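Long-range contacts in ribokinase (Giardia lamblia, PDB 6WHJ), which probably phosphorylates D-ribose at O-5, using ATP with a divalent metal, most likely magnesium, and works as a homodimer: residues R17-Y22 with T98-I103; F73-L78 with I90-G95. All blocks are in the same frame, centred on the assembly; numbering follows the deposited sequence.

Contact 1 (R17-Y22 with T98-I103). With EDO (1,2-ethanediol), chain F.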
loop_
_atom_site.group_PDB
_atom_site.type_symbol
_atom_site.label_atom_id
_atom_site.label_comp_id
_atom_site.label_asym_id
_atom_site.label_seq_id
_atom_site.Cartn_x
_atom_site.Cartn_y
_atom_site.Cartn_z
ATOM N N ARG B 17 -7.651 5.359 6.378
ATOM C CA ARG B 17 -6.836 4.415 7.128
ATOM C C ARG B 17 -5.496 4.299 6.405
ATOM O O ARG B 17 -5.441 3.869 5.244
ATOM C CB ARG B 17 -7.532 3.058 7.239
ATOM C CG ARG B 17 -6.806 2.047 8.117
ATOM C CD ARG B 17 -6.538 2.643 9.469
ATOM N NE ARG B 17 -5.932 1.707 10.413
ATOM C CZ ARG B 17 -6.546 1.186 11.474
ATOM N NH1 ARG B 17 -7.806 1.508 11.754
ATOM N NH2 ARG B 17 -5.885 0.349 12.268
ATOM N N ASP B 18 -4.425 4.720 7.068
ATOM C CA ASP B 18 -3.098 4.716 6.463
ATOM C C ASP B 18 -2.505 3.311 6.546
ATOM O O ASP B 18 -2.389 2.744 7.637
ATOM C CB ASP B 18 -2.197 5.715 7.186
ATOM C CG ASP B 18 -2.441 7.161 6.770
ATOM O OD1 ASP B 18 -3.130 7.420 5.760
ATOM O OD2 ASP B 18 -1.960 8.056 7.499
ATOM N N LEU B 19 -2.186 2.722 5.397
ATOM C CA LEU B 19 -1.493 1.435 5.350
ATOM C C LEU B 19 -0.075 1.681 4.850
ATOM O O LEU B 19 0.129 2.003 3.673
ATOM C CB LEU B 19 -2.237 0.434 4.475
ATOM C CG LEU B 19 -3.729 0.299 4.778
ATOM C CD1 LEU B 19 -4.429 -0.534 3.710
ATOM C CD2 LEU B 19 -3.887 -0.320 6.134
ATOM N N VAL B 20 0.901 1.493 5.736
ATOM C CA VAL B 20 2.247 2.028 5.572
ATOM C C VAL B 20 3.251 0.888 5.617
ATOM O O VAL B 20 3.210 0.057 6.529
ATOM C CB VAL B 20 2.571 3.071 6.661
ATOM C CG1 VAL B 20 3.991 3.592 6.504
ATOM C CG2 VAL B 20 1.595 4.225 6.584
ATOM N N TRP B 21 4.150 0.855 4.638
ATOM C CA TRP B 21 5.266 -0.082 4.616
ATOM C C TRP B 21 6.576 0.692 4.687
ATOM O O TRP B 21 6.794 1.628 3.909
ATOM C CB TRP B 21 5.237 -0.964 3.359
ATOM C CG TRP B 21 4.139 -1.996 3.343
ATOM C CD1 TRP B 21 4.242 -3.310 3.698
ATOM C CD2 TRP B 21 2.777 -1.790 2.959
ATOM N NE1 TRP B 21 3.031 -3.937 3.552
ATOM C CE2 TRP B 21 2.113 -3.027 3.102
ATOM C CE3 TRP B 21 2.052 -0.680 2.510
ATOM C CZ2 TRP B 21 0.758 -3.182 2.821
ATOM C CZ3 TRP B 21 0.707 -0.841 2.222
ATOM C CH2 TRP B 21 0.076 -2.081 2.380
ATOM N N TYR B 22 7.453 0.282 5.594
ATOM C CA TYR B 22 8.748 0.920 5.786
ATOM C C TYR B 22 9.796 0.086 5.070
ATOM O O TYR B 22 9.984 -1.093 5.388
ATOM C CB TYR B 22 9.084 1.074 7.273
ATOM C CG TYR B 22 8.165 2.053 7.962
ATOM C CD1 TYR B 22 6.925 1.654 8.461
ATOM C CD2 TYR B 22 8.518 3.394 8.075
ATOM C CE1 TYR B 22 6.075 2.563 9.069
ATOM C CE2 TYR B 22 7.678 4.313 8.675
ATOM C CZ TYR B 22 6.457 3.900 9.167
ATOM O OH TYR B 22 5.629 4.833 9.762
ATOM N N THR B 98 -14.416 2.445 3.614
ATOM C CA THR B 98 -13.650 3.532 4.209
ATOM C C THR B 98 -12.402 3.811 3.374
ATOM O O THR B 98 -11.776 2.892 2.840
ATOM C CB THR B 98 -13.263 3.172 5.647
ATOM O OG1 THR B 98 -14.446 3.076 6.448
ATOM C CG2 THR B 98 -12.329 4.225 6.255
ATOM N N GLY B 99 -12.078 5.091 3.207
ATOM C CA GLY B 99 -10.898 5.451 2.444
ATOM C C GLY B 99 -9.625 4.924 3.078
ATOM O O GLY B 99 -9.546 4.716 4.293
ATOM N N ASN B 100 -8.622 4.673 2.238
ATOM C CA ASN B 100 -7.312 4.285 2.739
ATOM C C ASN B 100 -6.217 4.919 1.890
ATOM O O ASN B 100 -6.470 5.562 0.866
ATOM C CB ASN B 100 -7.104 2.760 2.812
ATOM C CG ASN B 100 -7.207 2.059 1.463
ATOM O OD1 ASN B 100 -6.808 2.586 0.426
ATOM N ND2 ASN B 100 -7.635 0.808 1.501
ATOM N N ALA B 101 -4.984 4.729 2.350
ATOM C CA ALA B 101 -3.784 5.141 1.638
ATOM C C ALA B 101 -2.741 4.037 1.754
ATOM O O ALA B 101 -2.495 3.525 2.855
ATOM C CB ALA B 101 -3.231 6.455 2.208
ATOM N N GLY B 102 -2.120 3.690 0.627
ATOM C CA GLY B 102 -1.005 2.768 0.609
ATOM C C GLY B 102 0.280 3.561 0.505
ATOM O O GLY B 102 0.525 4.236 -0.495
ATOM N N ILE B 103 1.106 3.468 1.544
ATOM C CA ILE B 103 2.227 4.377 1.732
ATOM C C ILE B 103 3.521 3.579 1.809
ATOM O O ILE B 103 3.597 2.575 2.525
ATOM C CB ILE B 103 2.029 5.246 2.990
ATOM C CG1 ILE B 103 0.729 6.054 2.866
ATOM C CG2 ILE B 103 3.235 6.152 3.227
ATOM C CD1 ILE B 103 0.422 6.930 4.052
HETATM C C1 EDO F . -2.799 11.983 4.216
HETATM O O1 EDO F . -2.904 11.951 2.785
HETATM C C2 EDO F . -2.888 10.566 4.779
HETATM O O2 EDO F . -3.940 9.872 4.096
#

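Contact 2 (F73-L78 with I90-G95)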
loop_
_atom_site.group_PDB
_atom_site.type_symbol
_atom_site.label_atom_id
_atom_site.label_comp_id
_atom_site.label_asym_id
_atom_site.label_seq_id
_atom_site.Cartn_x
_atom_site.Cartn_y
_atom_site.Cartn_z
ATOM N N PHE B 73 -12.927 -0.498 9.610
ATOM C CA PHE B 73 -12.222 0.776 9.713
ATOM C C PHE B 73 -13.171 1.922 10.042
ATOM O O PHE B 73 -12.826 2.822 10.816
ATOM C CB PHE B 73 -11.464 1.070 8.417
ATOM C CG PHE B 73 -10.256 0.198 8.202
ATOM C CD1 PHE B 73 -9.712 -0.537 9.246
ATOM C CD2 PHE B 73 -9.649 0.135 6.956
ATOM C CE1 PHE B 73 -8.601 -1.334 9.052
ATOM C CE2 PHE B 73 -8.527 -0.655 6.753
ATOM C CZ PHE B 73 -8.002 -1.386 7.805
ATOM N N GLY B 74 -14.360 1.930 9.437
ATOM C CA GLY B 74 -15.323 2.975 9.740
ATOM C C GLY B 74 -15.824 2.907 11.171
ATOM O O GLY B 74 -15.969 3.937 11.836
ATOM N N ASP B 75 -16.076 1.697 11.673
ATOM C CA ASP B 75 -16.503 1.558 13.061
ATOM C C ASP B 75 -15.402 2.000 14.015
ATOM O O ASP B 75 -15.675 2.678 15.015
ATOM C CB ASP B 75 -16.892 0.107 13.357
ATOM C CG ASP B 75 -18.106 -0.361 12.562
ATOM O OD1 ASP B 75 -18.937 0.477 12.157
ATOM O OD2 ASP B 75 -18.239 -1.588 12.362
ATOM N N GLU B 76 -14.146 1.664 13.702
ATOM C CA GLU B 76 -13.054 1.982 14.616
ATOM C C GLU B 76 -12.816 3.483 14.725
ATOM O O GLU B 76 -12.464 3.969 15.805
ATOM C CB GLU B 76 -11.762 1.280 14.181
ATOM C CG GLU B 76 -11.843 -0.251 14.207
ATOM C CD GLU B 76 -10.505 -0.935 13.954
ATOM O OE1 GLU B 76 -10.427 -2.181 14.132
ATOM O OE2 GLU B 76 -9.551 -0.236 13.531
ATOM N N ILE B 77 -13.014 4.240 13.644
ATOM C CA ILE B 77 -12.716 5.662 13.737
ATOM C C ILE B 77 -13.831 6.404 14.476
ATOM O O ILE B 77 -13.554 7.361 15.211
ATOM C CB ILE B 77 -12.419 6.260 12.344
ATOM C CG1 ILE B 77 -11.951 7.706 12.481
ATOM C CG2 ILE B 77 -13.618 6.180 11.423
ATOM C CD1 ILE B 77 -10.698 7.863 13.363
ATOM N N LEU B 78 -15.090 5.972 14.337
ATOM C CA LEU B 78 -16.153 6.549 15.160
ATOM C C LEU B 78 -15.895 6.299 16.635
ATOM O O LEU B 78 -16.104 7.190 17.470
ATOM C CB LEU B 78 -17.519 5.971 14.800
ATOM C CG LEU B 78 -18.391 6.715 13.803
ATOM C CD1 LEU B 78 -17.859 6.478 12.401
ATOM C CD2 LEU B 78 -19.832 6.276 13.932
ATOM N N ILE B 90 -19.668 11.999 11.608
ATOM C CA ILE B 90 -19.127 11.016 10.674
ATOM C C ILE B 90 -20.254 10.099 10.212
ATOM O O ILE B 90 -20.803 9.313 10.995
ATOM C CB ILE B 90 -17.970 10.201 11.284
ATOM C CG1 ILE B 90 -16.848 11.117 11.772
ATOM C CG2 ILE B 90 -17.466 9.213 10.276
ATOM C CD1 ILE B 90 -15.790 10.412 12.580
ATOM N N LYS B 91 -20.651 10.248 8.955
ATOM C CA LYS B 91 -21.695 9.427 8.374
ATOM C C LYS B 91 -21.102 8.134 7.821
ATOM O O LYS B 91 -20.125 8.166 7.068
ATOM C CB LYS B 91 -22.398 10.217 7.275
ATOM C CG LYS B 91 -23.188 11.447 7.769
ATOM C CD LYS B 91 -24.092 11.186 8.982
ATOM C CE LYS B 91 -24.641 12.519 9.505
ATOM N NZ LYS B 91 -25.442 12.451 10.769
ATOM N N GLN B 92 -21.697 6.994 8.166
ATOM C CA GLN B 92 -21.260 5.714 7.617
ATOM C C GLN B 92 -22.132 5.354 6.416
ATOM O O GLN B 92 -23.355 5.269 6.544
ATOM C CB GLN B 92 -21.307 4.617 8.678
ATOM C CG GLN B 92 -20.141 4.711 9.637
ATOM C CD GLN B 92 -20.016 3.526 10.575
ATOM O OE1 GLN B 92 -20.720 3.420 11.582
ATOM N NE2 GLN B 92 -19.095 2.620 10.244
ATOM N N VAL B 93 -21.503 5.126 5.258
ATOM C CA VAL B 93 -22.198 4.883 3.995
ATOM C C VAL B 93 -21.839 3.499 3.465
ATOM O O VAL B 93 -20.771 2.956 3.760
ATOM C CB VAL B 93 -21.871 5.962 2.929
ATOM C CG1 VAL B 93 -22.206 7.349 3.444
ATOM C CG2 VAL B 93 -20.424 5.889 2.526
ATOM N N SER B 94 -22.746 2.921 2.680
ATOM C CA SER B 94 -22.545 1.589 2.116
ATOM C C SER B 94 -22.038 1.620 0.681
ATOM O O SER B 94 -21.746 0.554 0.121
ATOM C CB SER B 94 -23.840 0.767 2.172
ATOM O OG SER B 94 -24.920 1.498 1.629
ATOM N N GLY B 95 -21.942 2.801 0.071
ATOM C CA GLY B 95 -21.558 2.867 -1.332
ATOM C C GLY B 95 -20.121 2.430 -1.555
ATOM O O GLY B 95 -19.816 1.725 -2.519
#

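Contact 1 (R17-Y22 with T98-I103)
R17-Y22 runs parallel to the strand through N100-I103, their axes 4.6 Å apart at closest; the backbones of R17, L19 and W21 bond across, while those of D18, V20 and Y22 bond strand 32-42. R17 N donates to G99 O at 2.9 Å and L19 N to A101 O at 2.7 Å; A101 N and I103 N bond in return to R17 O and L19 O, and W21 N bonds I103 O, the pairing continuing to V105. With V20 CG1 anti to the backbone N (chi1 178°), CG2 stands beside that N and rests 3.8 Å from I103 CB, while I103 CD1 reaches back to D18 CG at 4.0 Å. D18 OD1 accepts a bond from 1,2-ethanediol, probably from the crystallisation liquor, that also bonds N16 and E146; all three residues are predicted to bind substrate. On the other face L19 CD1 lies 4.1 Å from N100 ND2. The indole of W21 turns its edge to I103 O, in the ring plane 3.6 Å from CE3; W21 NE1 and N100 OD1 bond their counterparts, N100 OD1 and W21 NE1 of the second subunit. Strands 32-42 and 111-116 flank the pair in the small lid sheet of ribokinases, while R17 packs on F73 of helix 72-84.

Contact 2 (F73-L78 with I90-G95)
Between L78 and I90, and again between D75 and Q92, the helix of a beta-alpha-beta unit meets the chain that follows it: strand 62-69, helix 72-84 and strand 91-93 form this crossover at one border of the large sheet of the PfkB-family fold. Helix and strand run nearly antiparallel, at 174°, with axes 9.7 Å apart, so side chains have to bridge the gap. The apolar part rests on L78 and I90. L78 CD1 touches I90 CG2 at 3.5 Å, the two side chains sliding past each other in opposite directions; CG2, anti to the backbone N of I90, is the branch that meets the leucine. I90 also packs on F64 and V68 of strand 62-69. L78 additionally meets Q92: CD1 lies 4.0 Å from Q92 CG, and CD2 lies near OE1, so the leucine sits against both the aliphatic stem and the amide of the glutamine. The polar part belongs to the tip of Q92, whose chain is extended beyond CG and brings the amide up to the helix beside G74, with NE2 3.4 Å from G74 C. G69 O and D75 OD1 both accept from NE2. The carboxylate of D75 stands at 87° to this amide, and Q92 NE2 donates to D75 OD1 at 2.9 Å, in the amide plane but from above the carboxylate plane.

From the N terminus, the chain first lays strand 9-12 in the large sheet, crosses to the small lid sheet at 17-22, passes through strand 32-42, helix 44-55 and strand 62-69, and enters helix 72-84. Contact 2 closes the short loop from this helix to strand 91-93 at the border of the large sheet. The chain then returns to the lid at 99-103, where contact 1 closes the long loop, with contact 2 nested inside it. The two touch directly: R17 NH1 forms a salt bridge with E76 OE2 at 3.0 Å, while R17 NE bonds S39 OG, and F73 packs against T98. A local crossover is thus enclosed by a long-range strand pairing, joining lid and main domain.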